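Local coordinates for DUF6836 domain-containing protein (Clostridium leptum, PDB 4PW1), which is of unknown function but folds as a nine-stranded antiparallel beta sheet surrounded by alpha-helices, and probably belongs to the lipoproteins of its bacterium, at residues B[93-98]-B[114-119]; B[130-135]-B[171-176]; B[29-34]-B[80-85]; B[54-59]-B[182-187]. All blocks are in the same frame, centred on the assembly; numbering follows the deposited sequence. Where two conformers were deposited one is given.

In the fold
Interactions 1 and 3 both build on one half of the nine-stranded antiparallel sheet, on the neighbouring strands 95-103 and 80-89, and they touch where Leu97 CD1 packs 3.7 Å from Asp85 OD1. Interaction 4 joins two helices, 44-58 and 173-190, and meets interaction 1 through Val54 CG2 and Val98 CG1, 4.2 Å apart. Helix 173-190 is shared with interaction 2, which ties its first turn to helix 122-141; the centres of interactions 2 and 4 are 19 Å apart. Interactions 2 and 3 lie on opposite sides of the chain's centre, their centres 28 Å apart. With the function unassigned, the contacts are best related to one another through the sheet and its helices.

Interaction 1 (B[93-98]-B[114-119]); sequences GRRYLV and NQDERE
Backbone pairing sets the register. Tyr96 and Asn114 form an antiparallel non-hydrogen-bonded pair, and just beyond it Gln115 N donates to Arg95 O over 2.8 Å, almost straight at 172° and in the plane of the carbonyl. The same oxygen also receives a CA-H...O contact from Asn114 CA.

The charged contact is a side-on salt bridge. Arg95 bends at chi3 so that NE and NH2 both face Asp116: NE reaches OD2 at 3.0 Å and NH2 reaches OD1 at 2.7 Å. Each oxygen uses its syn lone pair, and the guanidinium and carboxylate planes lie only 21° apart. Two water molecules extend this polar patch. One links Gly93 O to Asp116 OD2; the other accepts from Arg95 N and donates to both Asp116 OD2 and Asn114 OD1, so OD2 is held by the arginine and by two waters.

Packing completes the contact. Asn114 CB rests 3.7 Å from Tyr96 CE2, on a ring that also stacks with Tyr112, while Leu97 crosses the bent chain of Gln115 at about a right angle.

Asn114 places its CG anti to the backbone N (chi1 174°), which lets OD1 accept from Asp116 N at 2.8 Å, the donor standing above the carbonyl plane. This is an Asx turn within a type I beta turn, at the end of strand 106-114, where the chain turns off the open end of the hairpin it forms with strand 95-103.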
# COMPACT_ATOMS: atom_id res chain seq x y z
N GLY B 93 22.40 18.34 -13.29
CA GLY B 93 22.03 17.08 -13.97
C GLY B 93 21.26 16.06 -13.18
O GLY B 93 20.82 15.08 -13.74
N ARG B 94 21.05 16.32 -11.89
CA ARG B 94 20.19 15.46 -11.09
C ARG B 94 18.76 15.49 -11.62
O ARG B 94 18.25 16.55 -11.98
CB ARG B 94 20.19 15.90 -9.62
CG ARG B 94 21.45 15.50 -8.85
CD ARG B 94 21.42 16.13 -7.47
NE ARG B 94 21.56 17.57 -7.58
CZ ARG B 94 21.42 18.42 -6.58
NH1 ARG B 94 21.13 17.96 -5.36
NH2 ARG B 94 21.55 19.71 -6.80
N ARG B 95 18.13 14.33 -11.69
CA ARG B 95 16.79 14.23 -12.24
C ARG B 95 15.80 13.93 -11.15
O ARG B 95 16.02 13.04 -10.34
CB ARG B 95 16.75 13.14 -13.31
CG ARG B 95 17.69 13.51 -14.45
CD ARG B 95 17.65 12.52 -15.58
NE ARG B 95 17.88 11.20 -15.07
CZ ARG B 95 17.90 10.10 -15.82
NH1 ARG B 95 17.72 10.19 -17.13
NH2 ARG B 95 18.12 8.93 -15.24
N TYR B 96 14.72 14.68 -11.12
CA TYR B 96 13.69 14.52 -10.11
C TYR B 96 12.33 14.24 -10.70
O TYR B 96 12.04 14.61 -11.82
CB TYR B 96 13.58 15.80 -9.31
CG TYR B 96 14.76 16.08 -8.48
CD1 TYR B 96 15.82 16.80 -9.01
CD2 TYR B 96 14.84 15.64 -7.17
CE1 TYR B 96 16.93 17.07 -8.26
CE2 TYR B 96 15.97 15.90 -6.40
CZ TYR B 96 17.01 16.64 -6.96
OH TYR B 96 18.15 16.97 -6.27
N LEU B 97 11.50 13.53 -9.95
CA LEU B 97 10.06 13.50 -10.19
C LEU B 97 9.43 14.24 -9.02
O LEU B 97 9.74 13.97 -7.85
CB LEU B 97 9.54 12.06 -10.26
CG LEU B 97 9.94 11.25 -11.49
CD1 LEU B 97 9.40 9.82 -11.43
CD2 LEU B 97 9.50 11.95 -12.78
N VAL B 98 8.57 15.17 -9.35
CA VAL B 98 7.74 15.86 -8.40
C VAL B 98 6.30 15.38 -8.53
O VAL B 98 5.74 15.36 -9.64
CB VAL B 98 7.73 17.35 -8.64
CG1 VAL B 98 6.81 18.07 -7.65
CG2 VAL B 98 9.13 17.90 -8.56
N ASN B 114 14.71 12.30 -6.09
CA ASN B 114 15.83 12.17 -7.04
C ASN B 114 15.80 10.76 -7.64
O ASN B 114 15.88 9.80 -6.94
CB ASN B 114 17.10 12.43 -6.27
CG ASN B 114 18.38 12.18 -7.07
OD1 ASN B 114 18.42 11.77 -8.22
ND2 ASN B 114 19.44 12.44 -6.40
N GLN B 115 15.70 10.68 -8.95
CA GLN B 115 15.55 9.44 -9.68
C GLN B 115 16.84 8.71 -9.86
O GLN B 115 16.82 7.55 -10.24
CB GLN B 115 14.95 9.71 -11.07
CG GLN B 115 13.57 10.35 -10.99
CD GLN B 115 12.65 9.47 -10.20
OE1 GLN B 115 12.23 9.76 -9.07
NE2 GLN B 115 12.42 8.34 -10.75
N ASP B 116 17.96 9.37 -9.61
CA ASP B 116 19.24 8.71 -9.79
C ASP B 116 19.93 8.47 -8.45
O ASP B 116 21.11 8.20 -8.43
CB ASP B 116 20.13 9.52 -10.73
CG ASP B 116 19.46 9.78 -12.05
OD1 ASP B 116 19.08 8.80 -12.74
OD2 ASP B 116 19.28 10.97 -12.43
N GLU B 117 19.22 8.51 -7.33
CA GLU B 117 19.90 8.35 -6.06
C GLU B 117 20.31 6.88 -5.86
O GLU B 117 19.68 5.95 -6.37
CB GLU B 117 19.08 8.88 -4.89
CG GLU B 117 17.90 8.05 -4.54
CD GLU B 117 17.17 8.54 -3.28
OE1 GLU B 117 17.51 9.60 -2.68
OE2 GLU B 117 16.23 7.82 -2.90
N ARG B 118 21.39 6.65 -5.15
CA ARG B 118 21.77 5.25 -4.93
C ARG B 118 20.86 4.57 -3.91
O ARG B 118 20.21 5.20 -3.07
CB ARG B 118 23.22 5.12 -4.50
CG ARG B 118 23.52 5.76 -3.20
CD ARG B 118 24.98 5.58 -2.85
NE ARG B 118 25.17 6.20 -1.56
CZ ARG B 118 25.05 5.58 -0.40
NH1 ARG B 118 24.76 4.27 -0.35
NH2 ARG B 118 25.21 6.29 0.70
N GLU B 119 20.84 3.26 -4.01
CA GLU B 119 20.07 2.44 -3.11
C GLU B 119 20.78 2.35 -1.77
O GLU B 119 21.95 2.00 -1.69
CB GLU B 119 19.91 1.06 -3.74
CG GLU B 119 19.03 0.12 -2.96
CD GLU B 119 18.87 -1.21 -3.67
OE1 GLU B 119 18.44 -1.20 -4.85
OE2 GLU B 119 19.18 -2.26 -3.07
O HOH W 1 21.28 12.35 -13.79
O HOH W 2 19.70 12.48 -10.20

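Interaction 2 (B[130-135]-B[171-176]); sequences GKLQED and DNAFYM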
# COMPACT_ATOMS: atom_id res chain seq x y z
N GLY B 130 17.60 5.07 13.14
CA GLY B 130 18.16 5.58 14.39
C GLY B 130 18.23 7.11 14.45
O GLY B 130 17.86 7.72 15.44
N LYS B 131 18.72 7.75 13.40
CA LYS B 131 18.80 9.21 13.38
C LYS B 131 17.38 9.81 13.52
O LYS B 131 17.15 10.77 14.29
CB LYS B 131 19.55 9.69 12.12
CG LYS B 131 19.75 11.21 11.96
CD LYS B 131 20.58 11.85 13.09
CE LYS B 131 20.99 13.29 12.75
NZ LYS B 131 19.88 14.09 12.13
N LEU B 132 16.44 9.24 12.78
CA LEU B 132 15.07 9.71 12.78
C LEU B 132 14.46 9.64 14.16
O LEU B 132 13.85 10.60 14.64
CB LEU B 132 14.28 8.88 11.78
CG LEU B 132 13.13 9.49 11.02
CD1 LEU B 132 13.41 10.89 10.53
CD2 LEU B 132 12.81 8.54 9.88
N GLN B 133 14.69 8.52 14.85
CA GLN B 133 14.22 8.37 16.22
C GLN B 133 14.80 9.43 17.16
O GLN B 133 14.10 9.98 17.98
CB GLN B 133 14.57 6.96 16.74
CG GLN B 133 14.06 6.59 18.13
CD GLN B 133 12.53 6.49 18.21
OE1 GLN B 133 11.85 6.16 17.24
NE2 GLN B 133 11.98 6.78 19.39
N GLU B 134 16.10 9.67 17.02
CA GLU B 134 16.81 10.66 17.81
C GLU B 134 16.26 12.06 17.51
O GLU B 134 16.01 12.83 18.42
CB GLU B 134 18.34 10.60 17.54
CG GLU B 134 19.06 9.41 18.20
CD GLU B 134 20.44 9.09 17.60
OE1 GLU B 134 20.92 9.80 16.68
OE2 GLU B 134 21.06 8.11 18.05
N ASP B 135 16.07 12.38 16.23
CA ASP B 135 15.56 13.70 15.84
C ASP B 135 14.15 13.89 16.44
O ASP B 135 13.79 14.99 16.90
CB ASP B 135 15.47 13.84 14.31
CG ASP B 135 16.82 14.10 13.64
OD1 ASP B 135 17.84 14.16 14.30
OD2 ASP B 135 16.83 14.24 12.41
N ASP B 171 20.48 19.99 11.83
CA ASP B 171 20.26 18.87 10.92
C ASP B 171 19.13 17.95 11.42
O ASP B 171 18.99 16.81 10.95
CB ASP B 171 21.56 18.10 10.65
CG ASP B 171 22.08 17.41 11.86
OD1 ASP B 171 21.27 16.99 12.72
OD2 ASP B 171 23.31 17.27 11.96
N ASN B 172 18.31 18.46 12.35
CA ASN B 172 17.10 17.73 12.79
C ASN B 172 16.06 17.67 11.66
O ASN B 172 15.59 18.70 11.18
CB ASN B 172 16.52 18.40 14.05
CG ASN B 172 15.33 17.65 14.63
OD1 ASN B 172 14.29 17.56 13.99
ND2 ASN B 172 15.49 17.12 15.83
N ALA B 173 15.71 16.47 11.19
CA ALA B 173 14.85 16.36 10.02
C ALA B 173 13.46 17.01 10.25
O ALA B 173 12.84 17.55 9.30
CB ALA B 173 14.68 14.89 9.61
N PHE B 174 12.96 16.94 11.48
CA PHE B 174 11.63 17.46 11.80
C PHE B 174 11.69 18.97 11.79
O PHE B 174 10.89 19.58 11.11
CB PHE B 174 11.10 16.89 13.13
CG PHE B 174 10.85 15.42 13.08
CD1 PHE B 174 9.67 14.93 12.56
CD2 PHE B 174 11.83 14.51 13.48
CE1 PHE B 174 9.43 13.58 12.48
CE2 PHE B 174 11.60 13.15 13.38
CZ PHE B 174 10.40 12.67 12.87
N TYR B 175 12.69 19.55 12.47
CA TYR B 175 12.85 21.00 12.46
C TYR B 175 13.00 21.54 11.04
O TYR B 175 12.41 22.57 10.70
CB TYR B 175 14.05 21.44 13.30
CG TYR B 175 13.96 21.21 14.78
CD1 TYR B 175 12.71 21.09 15.44
CD2 TYR B 175 15.11 21.17 15.56
CE1 TYR B 175 12.65 20.91 16.82
CE2 TYR B 175 15.05 21.00 16.95
CZ TYR B 175 13.82 20.87 17.58
OH TYR B 175 13.76 20.67 18.95
N MSE B 176 13.79 20.86 10.20
CA MSE B 176 14.05 21.36 8.86
C MSE B 176 12.79 21.32 8.04
O MSE B 176 12.48 22.28 7.28
CB MSE B 176 15.09 20.54 8.11
CG MSE B 176 16.46 20.75 8.73
SE MSE B 176 17.83 19.77 7.68
CE MSE B 176 17.22 17.87 7.51
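A helix N-cap is docked here against the flank of another helix: Asn172 stands immediately before helix 173-190, and Asp135 of helix 122-141 faces it. Asn172 keeps CG anti to its backbone N (chi1 -176°), so that OD1 accepts from Tyr175 N at 3.0 Å, with a weak bond from Phe174 N. Its other branch, ND2, turns to helix 122-141 and donates to Asp135 O over 2.9 Å, lying on a lone pair in the carbonyl plane. The Asn172 amide and the Asp135 carboxylate are stacked, their planes 22° apart.

Asp135 OD2 in turn accepts from Ala173 N, 2.8 Å away and nearly straight at 173°, though the N-H comes from above the carboxylate plane. A first-turn N-H is thus satisfied from a different helix, and the negative carboxylate at this N-terminus would probably be favoured by the helix dipole. The charge is also met by Lys131, whose NZ bonds both Asp135 oxygens along their syn lone pairs, at 3.0 Å to OD1. From there NZ extends weak bonds to Asp171 O and OD1, completing a three-residue salt-bridge network.

Beneath this polar layer, Phe174 offers its ring edge to Leu132 O and Asp135 CB, with CE2 3.6 Å from Leu132 O. Leu132 CD1 touches the same CE2 at 4.1 Å, and Phe245 of strand 244-251 meets Phe174 edge-to-face and also touches Leu132 and Ala173.

Interaction 3 (B[29-34]-B[80-85]); sequences YPWNLY and LRFLKD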
# COMPACT_ATOMS: atom_id res chain seq x y z
N TYR B 29 -2.47 8.71 0.43
CA TYR B 29 -3.57 9.62 0.17
C TYR B 29 -3.00 10.86 -0.53
O TYR B 29 -1.94 11.36 -0.14
CB TYR B 29 -4.33 9.96 1.47
CG TYR B 29 -5.40 11.03 1.25
CD1 TYR B 29 -6.70 10.68 0.83
CD2 TYR B 29 -5.07 12.38 1.39
CE1 TYR B 29 -7.66 11.64 0.61
CE2 TYR B 29 -6.03 13.36 1.17
CZ TYR B 29 -7.31 12.99 0.79
OH TYR B 29 -8.19 13.97 0.51
N PRO B 30 -3.65 11.33 -1.61
CA PRO B 30 -4.90 10.89 -2.21
C PRO B 30 -4.71 10.08 -3.50
O PRO B 30 -5.65 9.96 -4.29
CB PRO B 30 -5.59 12.23 -2.54
CG PRO B 30 -4.44 13.08 -3.00
CD PRO B 30 -3.24 12.63 -2.16
N TRP B 31 -3.53 9.51 -3.70
CA TRP B 31 -3.25 8.74 -4.91
C TRP B 31 -4.12 7.50 -5.00
O TRP B 31 -4.32 7.00 -6.09
CB TRP B 31 -1.76 8.44 -5.06
CG TRP B 31 -1.00 9.73 -5.20
CD1 TRP B 31 -0.38 10.43 -4.23
CD2 TRP B 31 -0.88 10.50 -6.39
NE1 TRP B 31 0.17 11.57 -4.74
CE2 TRP B 31 -0.13 11.64 -6.07
CE3 TRP B 31 -1.34 10.34 -7.69
CZ2 TRP B 31 0.15 12.63 -7.00
CZ3 TRP B 31 -1.01 11.30 -8.63
CH2 TRP B 31 -0.28 12.42 -8.28
N ASN B 32 -4.70 7.06 -3.90
CA ASN B 32 -5.67 5.97 -3.95
C ASN B 32 -6.93 6.38 -4.72
O ASN B 32 -7.70 5.53 -5.15
CB ASN B 32 -6.06 5.51 -2.54
CG ASN B 32 -6.52 6.68 -1.67
OD1 ASN B 32 -5.84 7.71 -1.58
ND2 ASN B 32 -7.66 6.54 -1.06
N LEU B 33 -7.16 7.68 -4.86
CA LEU B 33 -8.37 8.16 -5.53
C LEU B 33 -8.09 8.53 -6.97
O LEU B 33 -9.00 8.89 -7.68
CB LEU B 33 -8.92 9.37 -4.79
CG LEU B 33 -9.28 9.08 -3.32
CD1 LEU B 33 -9.73 10.36 -2.65
CD2 LEU B 33 -10.37 8.02 -3.19
N TYR B 34 -6.83 8.44 -7.40
CA TYR B 34 -6.43 8.79 -8.75
C TYR B 34 -6.91 7.69 -9.70
O TYR B 34 -6.70 6.50 -9.43
CB TYR B 34 -4.92 8.89 -8.80
CG TYR B 34 -4.34 9.24 -10.14
CD1 TYR B 34 -4.24 10.57 -10.54
CD2 TYR B 34 -3.92 8.24 -11.02
CE1 TYR B 34 -3.75 10.89 -11.77
CE2 TYR B 34 -3.41 8.56 -12.24
CZ TYR B 34 -3.33 9.88 -12.61
OH TYR B 34 -2.84 10.22 -13.84
N LEU B 80 -10.21 17.15 -6.45
CA LEU B 80 -8.80 16.89 -6.23
C LEU B 80 -8.10 17.46 -7.41
O LEU B 80 -8.64 17.45 -8.52
CB LEU B 80 -8.54 15.37 -6.14
CG LEU B 80 -9.30 14.65 -5.03
CD1 LEU B 80 -9.20 13.13 -5.17
CD2 LEU B 80 -8.78 15.07 -3.68
N ARG B 81 -6.88 17.91 -7.19
CA ARG B 81 -5.99 18.28 -8.26
C ARG B 81 -4.67 17.51 -8.09
O ARG B 81 -4.07 17.54 -7.01
CB ARG B 81 -5.77 19.80 -8.19
CG ARG B 81 -7.05 20.53 -8.65
CD ARG B 81 -7.21 21.86 -8.01
NE ARG B 81 -8.34 22.60 -8.58
CZ ARG B 81 -9.60 22.50 -8.18
NH1 ARG B 81 -9.99 21.61 -7.26
NH2 ARG B 81 -10.51 23.23 -8.79
N PHE B 82 -4.23 16.84 -9.14
CA PHE B 82 -3.05 16.04 -9.12
C PHE B 82 -2.01 16.56 -10.09
O PHE B 82 -2.30 16.80 -11.26
CB PHE B 82 -3.35 14.61 -9.56
CG PHE B 82 -4.28 13.85 -8.68
CD1 PHE B 82 -3.80 13.10 -7.63
CD2 PHE B 82 -5.65 13.82 -8.95
CE1 PHE B 82 -4.65 12.36 -6.86
CE2 PHE B 82 -6.50 13.04 -8.19
CZ PHE B 82 -6.00 12.33 -7.13
N LEU B 83 -0.76 16.62 -9.62
CA LEU B 83 0.42 16.77 -10.48
C LEU B 83 1.22 15.51 -10.36
O LEU B 83 1.83 15.24 -9.31
CB LEU B 83 1.23 17.94 -9.99
CG LEU B 83 2.47 18.23 -10.79
CD1 LEU B 83 2.09 18.79 -12.14
CD2 LEU B 83 3.34 19.22 -10.03
N LYS B 84 1.20 14.70 -11.41
CA LYS B 84 1.79 13.37 -11.39
C LYS B 84 3.08 13.32 -12.18
O LYS B 84 3.10 13.58 -13.36
CB LYS B 84 0.84 12.34 -11.98
CG LYS B 84 1.25 10.88 -11.70
CD LYS B 84 0.37 9.96 -12.53
CE LYS B 84 0.37 8.54 -12.04
NZ LYS B 84 1.72 7.97 -12.11
N ASP B 85 4.15 12.90 -11.49
CA ASP B 85 5.45 12.65 -12.10
C ASP B 85 5.91 13.76 -13.04
O ASP B 85 6.33 13.51 -14.15
CB ASP B 85 5.45 11.28 -12.80
CG ASP B 85 5.37 10.13 -11.82
OD1 ASP B 85 5.80 10.26 -10.64
OD2 ASP B 85 4.89 9.04 -12.26
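Phe82 presents one ring face to Tyr34, whose CD1 sits over the centre of the ring, 3.8 Å from Phe82 CG. The pair is T-shaped, the edge of Tyr34 pointing at the face of Phe82 with planes at 81° and centroids 5.1 Å apart, and Tyr34 CB adds a CH-pi contact over that face. With Trp31 these rings make an aromatic cluster that packs the loop after strand 24-28, including its short 3-10 turn, against strand 80-89 of the antiparallel sheet.

Trp31 meets Phe82 obliquely, its six-membered ring inclined at 51° to the phenyl. Phe82 CD1 lies over one face of the indole, toward its rim, and comes within 3.5 Å of Trp31 CZ3. Further along the same ring, Leu83 O lies at the edge, while Tyr109 of strand 106-114 packs edge-to-face against the indole. Pro30, preceded by a cis peptide bond, meets Phe82 at its rim: Pro30 CG is 3.9 Å from Phe82 CE1, and Pro30 O lies at the ring edge.

Aliphatic chains extend the contact at both ends. Leu33 crosses Leu80 at about a right angle, their CD1 atoms 3.8 Å apart. No hydrogen bond joins the two segments, so the contact rests on shape and apolar surface. Lys84, with CG anti to its backbone N (chi1 -167°), runs out past both Trp31 and Tyr34; its CG lies 3.8 Å from Trp31 CZ3, and its CD lies 3.5 Å from Tyr34 OH.

Interaction 4 (B[54-59]-B[182-187]); sequences VRILGG and QMLSDQ
The short helical segments 54-58 and 182-187 run nearly antiparallel, at 159°, with their axes 9.4 Å apart at closest approach.

Ile56 carries most of the contact, its two branches reaching different turns of the facing helix. CG2, anti to the backbone N, packs 3.8 Å from Leu184 N and 4.0 Å from Met183 CB (a selenomethionine). The other branch, extended at chi2 (168°), brings CD1 alongside the aliphatic part of Gln187, 3.9 Å from its CB. One residue on, Leu57 and Leu184 cross at about a right angle, and Leu57 CD1 lies 4.0 Å from Leu184 CD2. Leu184 also packs on Phe49 of helix 44-58, and Leu57 on Leu107 and Phe110 of strand 106-114. Helix 44-58 ends here in a wider pi-type turn, in which Gly59 N bonds to Val54 O at 2.9 Å, and Gly59 then leaves the helix with positive phi.

No hydrogen bond or salt bridge connects the two segments themselves, although Arg180 NH1 donates to Ile56 O from just outside. Cohesion between these six-residue pieces therefore comes from van der Waals contact among branched aliphatic groups and the carbon chains of a selenomethionine and a glutamine.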
# COMPACT_ATOMS: atom_id res chain seq x y z
N VAL B 54 7.98 23.55 -4.95
CA VAL B 54 9.17 22.91 -5.51
C VAL B 54 10.43 23.57 -4.96
O VAL B 54 11.33 22.86 -4.44
CB VAL B 54 9.17 22.94 -7.05
CG1 VAL B 54 10.51 22.47 -7.63
CG2 VAL B 54 8.01 22.11 -7.62
N ARG B 55 10.52 24.90 -5.02
CA ARG B 55 11.73 25.57 -4.52
C ARG B 55 11.94 25.47 -3.00
O ARG B 55 13.07 25.28 -2.54
CB ARG B 55 11.74 27.06 -4.93
CG ARG B 55 11.96 27.31 -6.42
CD ARG B 55 12.17 28.80 -6.66
NE ARG B 55 10.90 29.50 -6.53
CZ ARG B 55 10.05 29.71 -7.53
NH1 ARG B 55 10.26 29.24 -8.75
NH2 ARG B 55 8.91 30.32 -7.30
N ILE B 56 10.88 25.62 -2.23
CA ILE B 56 11.01 25.74 -0.77
C ILE B 56 10.94 24.37 -0.07
O ILE B 56 11.73 24.10 0.84
CB ILE B 56 9.96 26.70 -0.24
CG1 ILE B 56 10.26 28.12 -0.74
CG2 ILE B 56 9.91 26.66 1.26
CD1 ILE B 56 9.13 29.11 -0.53
N LEU B 57 10.01 23.52 -0.47
CA LEU B 57 9.95 22.16 0.12
C LEU B 57 11.00 21.26 -0.51
O LEU B 57 11.65 20.48 0.19
CB LEU B 57 8.56 21.51 -0.01
CG LEU B 57 7.39 22.30 0.55
CD1 LEU B 57 6.09 21.54 0.44
CD2 LEU B 57 7.64 22.67 2.01
N GLY B 58 11.17 21.35 -1.82
CA GLY B 58 12.09 20.46 -2.53
C GLY B 58 13.52 20.98 -2.45
O GLY B 58 14.42 20.30 -2.01
N GLY B 59 13.70 22.21 -2.86
CA GLY B 59 14.97 22.87 -2.71
C GLY B 59 15.62 23.23 -4.03
O GLY B 59 16.72 23.73 -4.01
N GLN B 182 6.60 26.22 7.01
CA GLN B 182 6.31 27.57 7.50
C GLN B 182 6.80 28.63 6.50
O GLN B 182 6.10 29.62 6.24
CB GLN B 182 7.01 27.76 8.86
CG GLN B 182 6.74 29.13 9.53
CD GLN B 182 5.28 29.27 9.86
OE1 GLN B 182 4.74 28.44 10.61
NE2 GLN B 182 4.59 30.20 9.21
N MSE B 183 8.00 28.45 5.94
CA MSE B 183 8.52 29.41 4.96
C MSE B 183 7.62 29.44 3.76
O MSE B 183 7.39 30.50 3.19
CB MSE B 183 9.92 29.10 4.44
CG MSE B 183 10.98 29.43 5.46
SE MSE B 183 12.75 28.78 4.85
CE MSE B 183 12.54 29.42 2.98
N LEU B 184 7.15 28.28 3.29
CA LEU B 184 6.24 28.28 2.14
C LEU B 184 4.96 29.07 2.40
O LEU B 184 4.53 29.89 1.56
CB LEU B 184 5.89 26.85 1.73
CG LEU B 184 4.87 26.68 0.61
CD1 LEU B 184 5.32 27.37 -0.67
CD2 LEU B 184 4.61 25.23 0.37
N SER B 185 4.35 28.83 3.55
CA SER B 185 3.16 29.56 3.93
C SER B 185 3.44 31.08 3.98
O SER B 185 2.67 31.88 3.43
CB SER B 185 2.66 29.07 5.30
OG SER B 185 1.57 29.86 5.75
N ASP B 186 4.53 31.46 4.63
CA ASP B 186 4.89 32.90 4.73
C ASP B 186 5.12 33.50 3.35
O ASP B 186 4.62 34.56 3.04
CB ASP B 186 6.16 33.10 5.55
CG ASP B 186 6.00 32.70 6.96
OD1 ASP B 186 4.86 32.57 7.40
OD2 ASP B 186 7.01 32.51 7.66
N GLN B 187 5.88 32.80 2.52
CA GLN B 187 6.11 33.24 1.15
C GLN B 187 4.78 33.53 0.42
O GLN B 187 4.63 34.63 -0.16
CB GLN B 187 6.93 32.19 0.40
CG GLN B 187 7.16 32.44 -1.08
CD GLN B 187 7.96 33.70 -1.35
OE1 GLN B 187 8.63 34.22 -0.46
NE2 GLN B 187 7.86 34.20 -2.57